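Local coordinates for type IV pilus secretin PilQ family protein (Vibrio cholerae, PDB 6W6M) that probably forms the ring-shaped outer-membrane channel through which the type IV competence pilus passes during natural DNA uptake, at residues Val344-Thr347 against Ser352-Gly355. Numbering follows the deposited sequence.
Sequences VMST and SVGG
Ser346 and Val353 bind each other through their backbones in both directions, as an antiparallel hydrogen-bonded pair. Ser346 N reaches Val353 O at 3.0 Å. The N-H...O angle is 164°, and the donor lies in the carbonyl plane. The return bond runs from Val353 N to Ser346 O at 2.9 Å, with the donor tilted 27° from the plane of the Ser346 carbonyl. Two CA-H...O contacts flank the pair. Met345 CA sits 3.6 Å from Val353 O, and Ser352 CA approaches Ser346 O. Each of the two carbonyl oxygens thus receives one N-H and one weaker C-H.

Side chains meet on both faces of the hairpin. On one face, Ser346 OG stands 3.5 Å from Val353 CB. Its chi1 of 64° sets the hydroxyl between its own backbone N and carbonyl carbon, alongside the valine. On the other face, Thr347 and Ser352 form the next, non-hydrogen-bonded pair. Here the methyl CG2 of Thr347, not its hydroxyl, lies 3.6 Å from Ser352 OG. Gln363 touches both residues on this face, and Met345 too.

The two strands, 320-347 and 352-354, form a beta hairpin whose centre lies about 73 Å from that of the chain. Residues 352-354 also pair antiparallel with a strand of a second subunit, so the sheet continues across the interface. This is consistent with the shared beta-barrel wall of secretins. Val353 packs there on Phe394 of that subunit.

Across the hairpin, the hydrogen bonding is all main-chain, while the side chains meet in packing contacts. The pairing therefore places the short strand through its backbone, with its other edge joined to the neighbouring subunit.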
# COMPACT_ATOMS: atom_id res chain seq x y z
N VAL A 344 -67.14 13.92 42.25
CA VAL A 344 -68.02 14.18 43.37
C VAL A 344 -67.19 14.33 44.64
O VAL A 344 -66.04 13.90 44.70
CB VAL A 344 -69.08 13.07 43.56
CG1 VAL A 344 -69.90 13.31 44.81
CG2 VAL A 344 -69.97 12.98 42.36
N MET A 345 -67.77 14.98 45.64
CA MET A 345 -67.06 15.20 46.90
C MET A 345 -68.08 15.50 47.97
O MET A 345 -68.77 16.52 47.89
CB MET A 345 -66.07 16.34 46.74
CG MET A 345 -65.23 16.62 47.94
SD MET A 345 -64.02 17.91 47.60
CE MET A 345 -62.79 17.02 46.68
N SER A 346 -68.21 14.64 48.98
CA SER A 346 -69.25 14.85 49.96
C SER A 346 -68.78 14.41 51.33
O SER A 346 -67.93 13.54 51.47
CB SER A 346 -70.53 14.11 49.57
OG SER A 346 -70.31 12.71 49.57
N THR A 347 -69.37 15.02 52.36
CA THR A 347 -69.06 14.69 53.74
C THR A 347 -70.35 14.65 54.54
O THR A 347 -71.36 15.24 54.14
CB THR A 347 -68.07 15.68 54.37
OG1 THR A 347 -68.63 16.99 54.33
CG2 THR A 347 -66.77 15.69 53.61
N SER A 352 -67.35 10.20 54.68
CA SER A 352 -66.99 10.97 53.50
C SER A 352 -67.07 10.10 52.26
O SER A 352 -67.11 8.88 52.34
CB SER A 352 -65.59 11.55 53.63
OG SER A 352 -65.53 12.48 54.68
N VAL A 353 -67.10 10.76 51.11
CA VAL A 353 -67.08 10.09 49.81
C VAL A 353 -66.33 10.97 48.83
O VAL A 353 -66.61 12.17 48.72
CB VAL A 353 -68.49 9.78 49.28
CG1 VAL A 353 -68.38 9.21 47.89
CG2 VAL A 353 -69.20 8.80 50.16
N GLY A 354 -65.40 10.37 48.09
CA GLY A 354 -64.57 11.12 47.19
C GLY A 354 -64.15 10.27 46.01
O GLY A 354 -64.83 9.30 45.66
N GLY A 355 -63.05 10.66 45.38
CA GLY A 355 -62.56 10.00 44.18
C GLY A 355 -61.15 9.48 44.37
O GLY A 355 -60.50 9.07 43.40